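Local coordinates for sensor protein kinase WalK (PDB 4YWZ) that probably senses an extracellular signal through this Cache-type receptor domain, as part of an essential histidine kinase of a two-component system in Staphylococcus aureus, at residues K32-K37 with K44-L49; S90-A95 with N133-S138. The protein carries 1 engineered substitution. All coordinates share one frame; numbering follows the deposited sequence.

How the interactions relate
The two contacts sit at different depths of one Cache-type domain and hold different helices and strands, their centres being 19 Å apart. Interaction 1 is a surface contact between the C-terminal end of helix 7-37 and the start of helix 46-54, near one end of the elongated fold; it mixes a lysine-aspartate salt bridge with a few apolar touches. Interaction 2 is buried, its centre about 7 Å from that of the chain, and sets helix 90-98 on the central strand 129-138 without any hydrogen bond between them. Helix 7-37 connects them indirectly: its Leu26 touches Leu49 of interaction 1 and also Ile134 of strand 129-138.

Interaction 1 (K32-K37 with K44-L49); sequences KVYDEK and KDIQNL
Lys37 and Asp45 bridge a short helical turn in the Cache-type domain: the last residues of the long N-terminal helix 7-37 face Asp45, just before helix 46-54, and the first turn of that helix, with the one-turn helix 39-42 between them in sequence. The polar part is a salt bridge at the surface. Lys37 is extended beyond CG and brings NZ to 2.8 Å from Asp45 OD2. That oxygen receives the ammonium through its syn lone pair, on the side of OD1, yet OD1 itself stays 3.9 Å from Lys37 NZ, which makes the grip one-sided rather than forked. The two side chains cross at about a right angle, and Lys37 CE also lies against OD2. Val33, its CB pointing toward segment 44-49, adds a van der Waals contact to the same oxygen, with CG1 3.5 Å from Asp45 OD2.

The apolar part adjoins this bridge. The other methyl of Val33, CG2, reaches toward Leu49 CD1 at 4.3 Å. Leu49 also packs back on Leu26, Ser29 and Ile30 of the long helix. Tyr34 leans across to Ile46 with the phenol end of its ring, and Ala42 of the intervening turn touches both Val33 and Tyr34. Ile46 meets the ring at its edge, near the ring plane, its CD1 3.7 Å from Tyr34 OH and 4.2 Å from Tyr34 CE1.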
ATOM      1  N   LYS A  32     -25.938   3.301   1.527  1.00 23.20           N
ATOM      2  CA  LYS A  32     -26.776   2.501   2.471  1.00 27.30           C
ATOM      3  C   LYS A  32     -27.356   3.393   3.531  1.00 27.83           C
ATOM      4  O   LYS A  32     -28.517   3.205   3.909  1.00 28.63           O
ATOM      5  CB  LYS A  32     -25.939   1.350   3.065  1.00 28.80           C
ATOM      6  CG  LYS A  32     -25.682   0.341   1.980  1.00 38.23           C
ATOM      7  CD  LYS A  32     -25.302  -1.059   2.451  1.00 50.59           C
ATOM      8  CE  LYS A  32     -25.224  -1.983   1.232  1.00 50.99           C
ATOM      9  NZ  LYS A  32     -24.393  -3.186   1.506  1.00 61.45           N
ATOM     10  N   VAL A  33     -26.599   4.379   4.013  1.00 24.30           N
ATOM     11  CA  VAL A  33     -27.124   5.289   4.986  1.00 26.60           C
ATOM     12  C   VAL A  33     -28.306   6.113   4.448  1.00 30.54           C
ATOM     13  O   VAL A  33     -29.323   6.302   5.134  1.00 28.96           O
ATOM     14  CB  VAL A  33     -26.063   6.242   5.571  1.00 30.09           C
ATOM     15  CG1 VAL A  33     -26.671   6.989   6.709  1.00 35.45           C
ATOM     16  CG2 VAL A  33     -24.955   5.424   6.157  1.00 31.49           C
ATOM     17  N   TYR A  34     -28.203   6.552   3.187  1.00 25.68           N
ATOM     18  CA  TYR A  34     -29.368   7.209   2.533  1.00 24.02           C
ATOM     19  C   TYR A  34     -30.600   6.285   2.392  1.00 24.29           C
ATOM     20  O   TYR A  34     -31.713   6.708   2.704  1.00 26.01           O
ATOM     21  CB  TYR A  34     -28.950   7.689   1.154  1.00 23.90           C
ATOM     22  CG  TYR A  34     -28.266   9.044   1.207  1.00 25.74           C
ATOM     23  CD1 TYR A  34     -26.973   9.152   1.667  1.00 26.31           C
ATOM     24  CD2 TYR A  34     -28.886  10.161   0.819  1.00 26.07           C
ATOM     25  CE1 TYR A  34     -26.328  10.403   1.768  1.00 30.50           C
ATOM     26  CE2 TYR A  34     -28.269  11.425   0.885  1.00 29.49           C
ATOM     27  CZ  TYR A  34     -26.985  11.532   1.355  1.00 28.92           C
ATOM     28  OH  TYR A  34     -26.405  12.804   1.383  1.00 37.63           O
ATOM     29  N   ASP A  35     -30.370   5.052   1.978  1.00 26.03           N
ATOM     30  CA  ASP A  35     -31.456   4.044   1.773  1.00 27.81           C
ATOM     31  C   ASP A  35     -32.128   3.793   3.122  1.00 33.38           C
ATOM     32  O   ASP A  35     -33.332   3.593   3.203  1.00 31.99           O
ATOM     33  CB  ASP A  35     -30.929   2.748   1.281  1.00 28.80           C
ATOM     34  CG  ASP A  35     -30.455   2.772  -0.162  1.00 31.14           C
ATOM     35  OD1 ASP A  35     -30.974   3.563  -0.944  1.00 34.57           O
ATOM     36  OD2 ASP A  35     -29.627   1.890  -0.471  1.00 42.23           O
ATOM     37  N   GLU A  36     -31.365   3.897   4.209  1.00 30.40           N
ATOM     38  CA  GLU A  36     -31.926   3.519   5.500  1.00 34.93           C
ATOM     39  C   GLU A  36     -32.560   4.659   6.214  1.00 31.96           C
ATOM     40  O   GLU A  36     -33.618   4.458   6.847  1.00 32.16           O
ATOM     41  CB  GLU A  36     -30.885   2.857   6.366  1.00 38.93           C
ATOM     42  CG  GLU A  36     -30.514   1.468   5.840  1.00 49.98           C
ATOM     43  CD  GLU A  36     -29.441   0.759   6.675  1.00 61.80           C
ATOM     44  OE1 GLU A  36     -29.167   1.213   7.825  1.00 65.11           O
ATOM     45  OE2 GLU A  36     -28.879  -0.244   6.162  1.00 62.29           O
ATOM     46  N   LYS A  37     -31.956   5.852   6.170  1.00 26.46           N
ATOM     47  CA  LYS A  37     -32.338   7.003   6.986  1.00 29.20           C
ATOM     48  C   LYS A  37     -33.008   8.147   6.269  1.00 29.92           C
ATOM     49  O   LYS A  37     -33.556   9.063   6.936  1.00 30.18           O
ATOM     50  CB  LYS A  37     -31.092   7.573   7.674  1.00 29.16           C
ATOM     51  CG  LYS A  37     -30.386   6.531   8.594  1.00 29.12           C
ATOM     52  CD  LYS A  37     -29.526   7.213   9.639  1.00 33.07           C
ATOM     53  CE  LYS A  37     -28.884   6.171  10.559  1.00 36.90           C
ATOM     54  NZ  LYS A  37     -28.006   6.894  11.518  1.00 35.97           N
ATOM     55  N   LYS A  44     -25.616  13.510   8.016  1.00 55.99           N
ATOM     56  CA  LYS A  44     -24.851  13.728   9.230  1.00 54.86           C
ATOM     57  C   LYS A  44     -23.932  12.559   9.623  1.00 48.02           C
ATOM     58  O   LYS A  44     -23.103  12.710  10.516  1.00 43.70           O
ATOM     59  CB  LYS A  44     -25.801  14.026  10.394  1.00 62.58           C
ATOM     60  CG  LYS A  44     -26.819  15.114  10.078  1.00 69.48           C
ATOM     61  CD  LYS A  44     -28.257  14.608  10.142  1.00 69.85           C
ATOM     62  CE  LYS A  44     -28.804  14.600  11.583  1.00 71.19           C
ATOM     63  NZ  LYS A  44     -30.240  15.023  11.642  1.00 66.48           N
ATOM     64  N   ASP A  45     -24.096  11.397   8.976  1.00 37.41           N
ATOM     65  CA  ASP A  45     -23.260  10.218   9.239  1.00 35.21           C
ATOM     66  C   ASP A  45     -22.095  10.190   8.184  1.00 26.94           C
ATOM     67  O   ASP A  45     -21.203   9.327   8.301  1.00 29.58           O
ATOM     68  CB  ASP A  45     -24.024   8.904   9.058  1.00 33.38           C
ATOM     69  CG  ASP A  45     -25.090   8.677  10.141  1.00 41.31           C
ATOM     70  OD1 ASP A  45     -25.164   9.497  11.072  1.00 38.71           O
ATOM     71  OD2 ASP A  45     -25.759   7.635  10.072  1.00 37.83           O
ATOM     72  N   ILE A  46     -22.095  11.144   7.258  1.00 31.35           N
ATOM     73  CA  ILE A  46     -21.089  11.116   6.173  1.00 29.30           C
ATOM     74  C   ILE A  46     -19.687  11.380   6.761  1.00 29.08           C
ATOM     75  O   ILE A  46     -18.700  10.710   6.390  1.00 23.83           O
ATOM     76  CB  ILE A  46     -21.439  12.115   5.056  1.00 31.43           C
ATOM     77  CG1 ILE A  46     -22.669  11.633   4.291  1.00 36.63           C
ATOM     78  CG2 ILE A  46     -20.332  12.314   4.040  1.00 31.08           C
ATOM     79  CD1 ILE A  46     -23.241  12.680   3.367  1.00 39.45           C
ATOM     80  N   GLN A  47     -19.627  12.308   7.691  1.00 28.05           N
ATOM     81  CA  GLN A  47     -18.318  12.730   8.233  1.00 29.34           C
ATOM     82  C   GLN A  47     -17.557  11.604   8.880  1.00 27.66           C
ATOM     83  O   GLN A  47     -16.346  11.439   8.627  1.00 28.26           O
ATOM     84  CB  GLN A  47     -18.494  13.889   9.205  1.00 30.68           C
ATOM     85  CG  GLN A  47     -17.176  14.328   9.836  1.00 31.20           C
ATOM     86  CD  GLN A  47     -16.356  15.141   8.855  1.00 30.45           C
ATOM     87  OE1 GLN A  47     -16.790  16.196   8.412  1.00 33.17           O
ATOM     88  NE2 GLN A  47     -15.178  14.638   8.489  1.00 30.63           N
ATOM     89  N   ASN A  48     -18.216  10.763   9.688  1.00 27.14           N
ATOM     90  CA  ASN A  48     -17.520   9.673  10.310  1.00 28.90           C
ATOM     91  C   ASN A  48     -17.024   8.683   9.288  1.00 29.15           C
ATOM     92  O   ASN A  48     -15.912   8.154   9.428  1.00 28.39           O
ATOM     93  CB  ASN A  48     -18.486   8.953  11.285  1.00 30.37           C
ATOM     94  CG  ASN A  48     -17.922   7.686  11.833  1.00 38.38           C
ATOM     95  OD1 ASN A  48     -16.985   7.721  12.651  1.00 39.47           O
ATOM     96  ND2 ASN A  48     -18.426   6.521  11.329  1.00 36.66           N
ATOM     97  N   LEU A  49     -17.833   8.392   8.236  1.00 23.03           N
ATOM     98  CA  LEU A  49     -17.367   7.432   7.282  1.00 24.79           C
ATOM     99  C   LEU A  49     -16.106   8.003   6.603  1.00 21.91           C
ATOM    100  O   LEU A  49     -15.163   7.256   6.313  1.00 22.74           O
ATOM    101  CB  LEU A  49     -18.480   7.133   6.261  1.00 24.26           C
ATOM    102  CG  LEU A  49     -19.528   6.125   6.814  1.00 26.14           C
ATOM    103  CD1 LEU A  49     -20.733   6.292   5.848  1.00 26.58           C
ATOM    104  CD2 LEU A  49     -19.025   4.753   6.856  1.00 26.73           C
TER

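Interaction 2 (S90-A95 with N133-S138)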
ATOM      1  N   SER A  90     -13.494  20.857 -12.389  1.00 18.67           N
ATOM      2  CA  SER A  90     -14.035  20.247 -13.593  1.00 19.00           C
ATOM      3  C   SER A  90     -14.129  18.700 -13.543  1.00 18.56           C
ATOM      4  O   SER A  90     -15.012  18.112 -14.140  1.00 18.80           O
ATOM      5  CB  SER A  90     -13.076  20.546 -14.797  1.00 23.23           C
ATOM      6  OG  SER A  90     -13.386  21.880 -15.097  1.00 34.28           O
ATOM      7  N   SER A  91     -13.199  18.099 -12.810  1.00 18.12           N
ATOM      8  CA  SER A  91     -13.219  16.626 -12.710  1.00 18.64           C
ATOM      9  C   SER A  91     -14.386  16.176 -11.855  1.00 18.89           C
ATOM     10  O   SER A  91     -15.079  15.200 -12.138  1.00 18.19           O
ATOM     11  CB  SER A  91     -11.876  16.064 -12.169  1.00 17.40           C
ATOM     12  OG  SER A  91     -11.630  16.355 -10.797  1.00 17.56           O
ATOM     13  N   VAL A  92     -14.694  16.958 -10.841  1.00 17.51           N
ATOM     14  CA  VAL A  92     -15.865  16.694  -9.966  1.00 17.61           C
ATOM     15  C   VAL A  92     -17.151  16.854 -10.807  1.00 17.67           C
ATOM     16  O   VAL A  92     -18.066  16.029 -10.749  1.00 18.14           O
ATOM     17  CB  VAL A  92     -15.906  17.604  -8.748  1.00 17.32           C
ATOM     18  CG1 VAL A  92     -17.230  17.583  -7.959  1.00 17.03           C
ATOM     19  CG2 VAL A  92     -14.733  17.286  -7.816  1.00 19.39           C
ATOM     20  N   GLN A  93     -17.227  17.951 -11.570  1.00 18.91           N
ATOM     21  CA  GLN A  93     -18.384  18.214 -12.475  1.00 20.19           C
ATOM     22  C   GLN A  93     -18.587  17.043 -13.423  1.00 19.98           C
ATOM     23  O   GLN A  93     -19.763  16.656 -13.640  1.00 20.01           O
ATOM     24  CB  GLN A  93     -18.185  19.525 -13.243  1.00 22.53           C
ATOM     25  CG  GLN A  93     -18.172  20.778 -12.386  1.00 30.32           C
ATOM     26  CD  GLN A  93     -17.594  22.133 -12.967  1.00 33.94           C
ATOM     27  OE1 GLN A  93     -16.745  22.172 -13.819  1.00 33.98           O
ATOM     28  NE2 GLN A  93     -18.013  23.211 -12.375  1.00 41.37           N
ATOM     29  N   LYS A  94     -17.481  16.523 -13.987  1.00 18.19           N
ATOM     30  CA  LYS A  94     -17.534  15.415 -14.910  1.00 19.51           C
ATOM     31  C   LYS A  94     -18.180  14.178 -14.207  1.00 19.85           C
ATOM     32  O   LYS A  94     -19.088  13.519 -14.692  1.00 21.08           O
ATOM     33  CB  LYS A  94     -16.267  15.138 -15.619  1.00 21.73           C
ATOM     34  CG  LYS A  94     -16.306  14.010 -16.578  1.00 25.09           C
ATOM     35  CD  LYS A  94     -14.949  13.832 -17.264  1.00 28.69           C
ATOM     36  CE  LYS A  94     -15.069  12.849 -18.379  1.00 40.62           C
ATOM     37  NZ  LYS A  94     -13.794  12.205 -18.755  1.00 48.62           N
ATOM     38  N   ALA A  95     -17.697  13.837 -13.027  1.00 18.75           N
ATOM     39  CA  ALA A  95     -18.293  12.686 -12.291  1.00 18.91           C
ATOM     40  C   ALA A  95     -19.747  12.861 -11.963  1.00 19.11           C
ATOM     41  O   ALA A  95     -20.544  11.938 -12.082  1.00 19.70           O
ATOM     42  CB  ALA A  95     -17.501  12.493 -10.993  1.00 18.82           C
ATOM     43  N   ASN A 133     -20.439  13.390  -4.817  1.00 19.83           N
ATOM     44  CA  ASN A 133     -19.231  12.851  -5.313  1.00 16.51           C
ATOM     45  C   ASN A 133     -18.210  12.776  -4.184  1.00 15.82           C
ATOM     46  O   ASN A 133     -18.143  13.694  -3.354  1.00 18.28           O
ATOM     47  CB  ASN A 133     -18.655  13.724  -6.444  1.00 17.77           C
ATOM     48  CG  ASN A 133     -17.331  13.234  -6.953  1.00 17.28           C
ATOM     49  OD1 ASN A 133     -17.252  12.249  -7.658  1.00 16.95           O
ATOM     50  ND2 ASN A 133     -16.241  13.943  -6.525  1.00 17.34           N
ATOM     51  N   ILE A 134     -17.485  11.662  -4.191  1.00 16.49           N
ATOM     52  CA  ILE A 134     -16.374  11.471  -3.247  1.00 17.10           C
ATOM     53  C   ILE A 134     -15.120  11.863  -4.041  1.00 15.18           C
ATOM     54  O   ILE A 134     -14.813  11.271  -5.102  1.00 15.67           O
ATOM     55  CB  ILE A 134     -16.272   9.963  -2.824  1.00 17.46           C
ATOM     56  CG1 ILE A 134     -17.475   9.599  -1.945  1.00 18.63           C
ATOM     57  CG2 ILE A 134     -14.900   9.686  -2.159  1.00 18.67           C
ATOM     58  CD1 ILE A 134     -17.660   8.079  -1.810  1.00 23.96           C
ATOM     59  N   TYR A 135     -14.370  12.861  -3.569  1.00 16.95           N
ATOM     60  CA  TYR A 135     -13.125  13.318  -4.130  1.00 15.45           C
ATOM     61  C   TYR A 135     -11.992  12.892  -3.170  1.00 15.20           C
ATOM     62  O   TYR A 135     -12.086  13.150  -1.987  1.00 16.15           O
ATOM     63  CB  TYR A 135     -13.181  14.852  -4.152  1.00 16.55           C
ATOM     64  CG  TYR A 135     -11.869  15.590  -4.404  1.00 16.02           C
ATOM     65  CD1 TYR A 135     -11.113  15.982  -3.344  1.00 17.21           C
ATOM     66  CD2 TYR A 135     -11.470  15.951  -5.681  1.00 18.02           C
ATOM     67  CE1 TYR A 135      -9.932  16.712  -3.531  1.00 18.03           C
ATOM     68  CE2 TYR A 135     -10.346  16.709  -5.888  1.00 20.32           C
ATOM     69  CZ  TYR A 135      -9.545  17.041  -4.777  1.00 17.52           C
ATOM     70  OH  TYR A 135      -8.345  17.740  -4.920  1.00 21.22           O
ATOM     71  N   ILE A 136     -10.998  12.243  -3.703  1.00 13.96           N
ATOM     72  CA  ILE A 136      -9.890  11.701  -2.917  1.00 15.21           C
ATOM     73  C   ILE A 136      -8.590  12.210  -3.509  1.00 15.89           C
ATOM     74  O   ILE A 136      -8.340  12.121  -4.694  1.00 16.23           O
ATOM     75  CB  ILE A 136      -9.895  10.201  -2.905  1.00 15.53           C
ATOM     76  CG1 ILE A 136     -11.154   9.681  -2.276  1.00 17.40           C
ATOM     77  CG2 ILE A 136      -8.660   9.656  -2.180  1.00 17.08           C
ATOM     78  CD1 ILE A 136     -11.288   8.190  -2.364  1.00 20.32           C
ATOM     79  N   GLU A 137      -7.735  12.778  -2.621  1.00 14.75           N
ATOM     80  CA  GLU A 137      -6.275  13.039  -2.921  1.00 15.47           C
ATOM     81  C   GLU A 137      -5.499  11.920  -2.224  1.00 16.65           C
ATOM     82  O   GLU A 137      -5.643  11.701  -0.994  1.00 15.86           O
ATOM     83  CB  GLU A 137      -5.784  14.395  -2.409  1.00 16.03           C
ATOM     84  CG  GLU A 137      -6.401  15.544  -3.136  1.00 17.18           C
ATOM     85  CD  GLU A 137      -5.909  16.954  -2.651  1.00 18.88           C
ATOM     86  OE1 GLU A 137      -4.998  16.989  -1.770  1.00 21.77           O
ATOM     87  OE2 GLU A 137      -6.583  17.920  -3.080  1.00 21.52           O
ATOM     88  N   SER A 138      -4.773  11.156  -3.039  1.00 16.32           N
ATOM     89  CA  SER A 138      -4.014   9.998  -2.552  1.00 17.03           C
ATOM     90  C   SER A 138      -2.550  10.209  -2.811  1.00 17.74           C
ATOM     91  O   SER A 138      -2.109  10.810  -3.807  1.00 17.83           O
ATOM     92  CB  SER A 138      -4.623   8.732  -3.131  1.00 17.47           C
ATOM     93  OG  SER A 138      -4.387   8.632  -4.475  1.00 19.67           O
TER
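Helix 90-95 runs roughly antiparallel to strand 133-138 but tilted, with 145° between the N-to-C directions of the short segments and 9.1 Å between their axes at closest approach; Val92 and Asn133 are the pair whose CA atoms are closest. This is helix-on-sheet packing in the Cache-type α+β domain: the short helix 90-98 lies on one face of the antiparallel sheet, whose middle strand 129-138 pairs with 59-66 and 114-126. Alternate strand residues take opposite faces, and thus Asn133 and Tyr135 meet this helix while Ile134 packs on the long helix 7-37.

Val92 is the helix residue that touches both strand partners. Its CG2 lies 3.9 Å from Asn133 ND2 and 4.1 Å from Tyr135 CD2, coming at the ring obliquely, and CG1 adds a second methyl against the same amide nitrogen. Ile65 and Asn121 of the flanking strands also touch Val92. Asn133 swings its amide up to the helix with CG anti to the backbone N (chi1 177°), dividing the two ends of the group: ND2 sits by the valine methyls and OD1 is 3.4 Å from Ala95 CB. The buried ND2 donates to Asn121 OD1, which ties the amide to the neighbouring strand 114-126.

Tyr135 turns its hydroxyl along the strand to Glu137, whose OE2 also pairs with Lys108 NZ while OE1 is hydrogen-bonded to Tyr110 OH. The phenol bond is short: Tyr135 OH donates to Glu137 OE2, which lies in the ring plane, at 2.6 Å, on the oxygen's anti lone pair.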